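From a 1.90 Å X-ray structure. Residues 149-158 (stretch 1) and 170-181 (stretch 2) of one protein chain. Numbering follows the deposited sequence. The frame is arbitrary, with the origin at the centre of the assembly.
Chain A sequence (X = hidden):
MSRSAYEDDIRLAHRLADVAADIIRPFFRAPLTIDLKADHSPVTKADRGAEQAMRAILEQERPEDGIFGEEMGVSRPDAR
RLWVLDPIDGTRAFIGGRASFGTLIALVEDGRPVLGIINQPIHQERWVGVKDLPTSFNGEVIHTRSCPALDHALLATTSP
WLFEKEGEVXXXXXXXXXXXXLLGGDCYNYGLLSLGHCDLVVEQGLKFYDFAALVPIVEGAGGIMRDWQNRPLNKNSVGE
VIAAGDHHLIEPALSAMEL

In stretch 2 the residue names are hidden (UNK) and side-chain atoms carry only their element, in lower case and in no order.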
# COMPACT_ATOMS: atom_id res chain seq x y z
N ALA A 149 -22.86 7.06 -7.34
CA ALA A 149 -22.49 8.46 -7.60
C ALA A 149 -21.07 8.67 -7.09
O ALA A 149 -20.62 7.93 -6.21
CB ALA A 149 -23.43 9.43 -6.84
N LEU A 150 -20.40 9.74 -7.54
CA LEU A 150 -19.04 10.02 -7.06
C LEU A 150 -18.94 10.21 -5.58
O LEU A 150 -17.96 9.79 -4.98
CB LEU A 150 -18.53 11.32 -7.69
CG LEU A 150 -18.34 11.25 -9.19
CD1 LEU A 150 -17.72 12.64 -9.66
CD2 LEU A 150 -17.39 10.09 -9.53
N ASP A 151 -19.98 10.76 -4.96
CA ASP A 151 -19.86 11.02 -3.53
C ASP A 151 -19.91 9.73 -2.69
O ASP A 151 -19.78 9.78 -1.47
CB ASP A 151 -20.81 12.11 -3.03
CG ASP A 151 -22.29 11.76 -3.20
OD1 ASP A 151 -22.64 10.62 -3.57
OD2 ASP A 151 -23.12 12.66 -2.97
N HIS A 152 -20.16 8.59 -3.34
CA HIS A 152 -20.01 7.27 -2.70
C HIS A 152 -18.79 6.50 -3.14
O HIS A 152 -18.50 5.38 -2.62
CB HIS A 152 -21.26 6.40 -2.92
CG HIS A 152 -22.47 6.89 -2.18
ND1 HIS A 152 -22.68 6.64 -0.85
CD2 HIS A 152 -23.51 7.65 -2.60
CE1 HIS A 152 -23.80 7.24 -0.47
NE2 HIS A 152 -24.33 7.83 -1.52
N ALA A 153 -18.06 7.05 -4.10
CA ALA A 153 -16.99 6.30 -4.74
C ALA A 153 -15.63 6.39 -3.99
O ALA A 153 -15.27 7.44 -3.47
CB ALA A 153 -16.80 6.77 -6.19
N LEU A 154 -14.91 5.27 -3.98
CA LEU A 154 -13.52 5.26 -3.55
C LEU A 154 -12.62 5.37 -4.78
O LEU A 154 -12.74 4.58 -5.70
CB LEU A 154 -13.20 3.95 -2.85
CG LEU A 154 -11.79 3.74 -2.34
CD1 LEU A 154 -11.38 4.92 -1.51
CD2 LEU A 154 -11.86 2.52 -1.39
N LEU A 155 -11.75 6.39 -4.78
CA LEU A 155 -10.88 6.73 -5.91
C LEU A 155 -9.46 6.33 -5.47
O LEU A 155 -9.13 6.49 -4.32
CB LEU A 155 -10.89 8.25 -6.10
CG LEU A 155 -9.89 8.92 -7.09
CD1 LEU A 155 -10.14 8.43 -8.54
CD2 LEU A 155 -10.08 10.47 -6.97
N ALA A 156 -8.63 5.87 -6.39
CA ALA A 156 -7.24 5.60 -6.02
C ALA A 156 -6.36 6.19 -7.10
O ALA A 156 -6.77 6.30 -8.28
CB ALA A 156 -6.98 4.04 -5.98
N THR A 157 -5.15 6.53 -6.69
CA THR A 157 -4.12 6.88 -7.70
C THR A 157 -2.75 6.65 -7.05
O THR A 157 -2.65 6.64 -5.81
CB THR A 157 -4.19 8.35 -8.15
OG1 THR A 157 -3.43 8.50 -9.39
CG2 THR A 157 -3.61 9.34 -7.07
N THR A 158 -1.72 6.42 -7.85
CA THR A 158 -0.43 6.08 -7.21
C THR A 158 0.13 7.30 -6.48
O THR A 158 0.56 7.19 -5.33
CB THR A 158 0.59 5.55 -8.26
OG1 THR A 158 0.09 4.30 -8.77
CG2 THR A 158 1.95 5.31 -7.57
N UNK A 170 -6.70 18.51 -12.64
CA UNK A 170 -7.84 17.63 -12.96
C UNK A 170 -8.06 16.54 -11.89
O UNK A 170 -9.22 16.22 -11.48
c UNK A 170 -7.39 17.87 -15.45
c UNK A 170 -7.59 16.93 -14.31
c UNK A 170 -6.35 18.01 -16.33
n UNK A 170 -8.33 18.80 -15.82
n UNK A 170 -6.69 19.03 -17.19
c UNK A 170 -7.89 19.49 -16.86
N UNK A 171 -6.93 15.99 -11.40
CA UNK A 171 -7.06 14.95 -10.39
C UNK A 171 -7.64 15.53 -9.10
O UNK A 171 -8.51 14.92 -8.45
c UNK A 171 -5.84 12.35 -6.75
c UNK A 171 -6.73 10.96 -8.52
c UNK A 171 -5.91 13.16 -9.05
c UNK A 171 -5.60 13.36 -7.69
c UNK A 171 -5.73 14.27 -10.06
c UNK A 171 -6.44 11.16 -7.17
c UNK A 171 -6.49 11.97 -9.44
N UNK A 172 -7.17 16.72 -8.71
CA UNK A 172 -7.67 17.27 -7.48
C UNK A 172 -9.18 17.55 -7.55
O UNK A 172 -9.94 17.38 -6.55
o UNK A 172 -6.64 18.20 -4.92
c UNK A 172 -6.94 18.58 -7.20
c UNK A 172 -7.10 18.99 -5.76
o UNK A 172 -7.76 20.03 -5.48
N UNK A 173 -9.61 17.96 -8.75
CA UNK A 173 -11.01 18.27 -8.89
C UNK A 173 -11.87 17.01 -8.74
O UNK A 173 -12.95 17.05 -8.09
n UNK A 173 -10.85 23.25 -12.87
c UNK A 173 -11.30 18.95 -10.23
c UNK A 173 -11.04 21.11 -11.59
c UNK A 173 -10.63 22.63 -11.50
c UNK A 173 -10.77 20.42 -10.27
N UNK A 174 -11.45 15.91 -9.36
CA UNK A 174 -12.25 14.69 -9.08
C UNK A 174 -12.12 14.13 -7.66
O UNK A 174 -13.12 13.68 -7.05
c UNK A 174 -13.01 12.38 -9.80
c UNK A 174 -12.09 13.59 -10.14
c UNK A 174 -10.62 13.16 -10.30
c UNK A 174 -13.04 11.35 -10.95
N UNK A 175 -10.93 14.27 -7.06
CA UNK A 175 -10.73 13.78 -5.70
C UNK A 175 -11.72 14.48 -4.75
O UNK A 175 -12.31 13.82 -3.88
n UNK A 175 -7.75 18.00 -2.35
n UNK A 175 -7.54 15.93 -3.38
c UNK A 175 -9.09 14.00 -3.75
n UNK A 175 -8.47 16.13 -1.27
c UNK A 175 -7.68 14.47 -3.41
c UNK A 175 -9.34 14.18 -5.23
c UNK A 175 -7.91 16.68 -2.34
N UNK A 176 -11.93 15.77 -4.96
CA UNK A 176 -12.80 16.56 -4.07
C UNK A 176 -14.26 16.14 -4.13
O UNK A 176 -15.04 16.44 -3.23
c UNK A 176 -11.38 18.68 -3.93
c UNK A 176 -12.70 18.05 -4.41
c UNK A 176 -11.25 20.10 -4.46
c UNK A 176 -11.30 18.65 -2.40
N UNK A 177 -14.64 15.44 -5.20
CA UNK A 177 -16.02 14.99 -5.40
C UNK A 177 -16.26 13.54 -4.97
O UNK A 177 -17.44 13.09 -4.91
c UNK A 177 -16.41 15.15 -6.88
n UNK A 177 -17.61 18.78 -8.66
c UNK A 177 -17.60 17.30 -6.61
c UNK A 177 -16.51 16.57 -7.34
c UNK A 177 -17.83 18.73 -7.19
N UNK A 178 -15.17 12.81 -4.68
CA UNK A 178 -15.29 11.39 -4.24
C UNK A 178 -15.39 11.23 -2.74
O UNK A 178 -15.07 12.17 -1.99
c UNK A 178 -14.13 10.53 -4.78
s UNK A 178 -14.23 10.45 -6.65
N UNK A 179 -15.87 10.07 -2.30
CA UNK A 179 -16.05 9.81 -0.87
C UNK A 179 -14.67 9.66 -0.17
O UNK A 179 -14.48 10.09 0.96
n UNK A 179 -17.40 5.70 1.43
c UNK A 179 -16.78 8.47 -0.69
n UNK A 179 -16.32 4.56 3.15
n UNK A 179 -18.29 3.78 2.33
c UNK A 179 -17.10 8.14 0.81
c UNK A 179 -17.33 4.68 2.30
c UNK A 179 -16.43 6.80 1.28
N UNK A 180 -13.75 8.98 -0.82
CA UNK A 180 -12.40 8.85 -0.24
C UNK A 180 -11.42 8.56 -1.33
O UNK A 180 -11.82 8.08 -2.38
c UNK A 180 -10.98 7.81 1.59
c UNK A 180 -12.28 7.69 0.74
o UNK A 180 -10.53 8.97 1.85
o UNK A 180 -10.38 6.76 1.94
N UNK A 181 -10.15 8.89 -1.07
CA UNK A 181 -9.10 8.63 -2.06
C UNK A 181 -7.98 7.84 -1.39
O UNK A 181 -7.53 8.24 -0.30
c UNK A 181 -8.55 9.99 -2.59
c UNK A 181 -7.42 9.77 -3.57
o UNK A 181 -9.62 10.66 -3.29

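Position 170 carries one carbon and then a five-membered ring of three carbons and two nitrogens, out of reach of stretch 1; this imidazole is His-170. At 171, where the CA-to-CB bond points toward stretch 1, a single carbon leads to a ring of six carbons that meets CG2 of Thr-157 and CD2 of Leu-155, so the residue is Phe-171. Its CZ lies 3.4 Å from Thr-157 CG2 and 3.7 Å from Leu-155 CD2.

Position 172 has two carbons, the second bearing two oxygens, and points away from stretch 1: a carboxylate one carbon from CA, Asp-172. Four carbons in a row ending in nitrogen, also touching nothing on stretch 1, make 173 Lys-173. The four carbons at 174 fork at the first, one arm being two carbons long, and approach the side chain of Leu-155; this is Ile-174, with CG2 4.3 Å from Leu-155 CD2.

At 175, three carbons, a nitrogen and a carbon with two more nitrogens spell a guanidinium, Arg-175. Its CA packs 3.6 Å from Leu-155 CD2, while the side chain turns back along the helix to form a salt bridge, NH2 to Asp-172 OD1 at 2.8 Å. Position 176 has four carbons forked at the second and faces away from stretch 1, as Leu-176. At 177 another unbranched row of four carbons ends in nitrogen, with its CB 4.0 Å from Leu-150 CD1 although its end leads away; this is Lys-177.

One carbon and one sulfur at 178, set between Leu-150 and Leu-155, define Cys-178; SG is 4.0 Å from Leu-155 CB. Position 179 repeats the guanidinium pattern and is Arg-179, its CB 3.4 Å from Asp-151 O. Two carbons and two oxygens at 180, beside Leu-154, give Asp-180, whose CB is 3.7 Å from Leu-154 CD1. Finally, at 181 one carbon bears an oxygen and a carbon, and the oxygen lies 3.7 Å from Leu-155 CD2; this is Thr-181, the oxygen being OG1.

The contact joins a short parallel sheet to a hydrophobic cluster. Leu-154 pairs with Asp-180 and Leu-155 with Thr-181, and the nearly straight bond from Leu-155 N to Asp-180 O (2.9 Å) fixes this register. Just before it, Ala-153 O accepts a bond from Arg-179 N at 2.9 Å and a weak one from Asp-180 N at 3.4 Å. The type I turn from Arg-175 to Cys-178 links the helix to this segment, allowing Leu-155, on the same sheet face as Thr-181, to pack against Phe-171, Ile-174 and Cys-178.

Stretch 2, residues 170-181: HFDKIRLKCRDT
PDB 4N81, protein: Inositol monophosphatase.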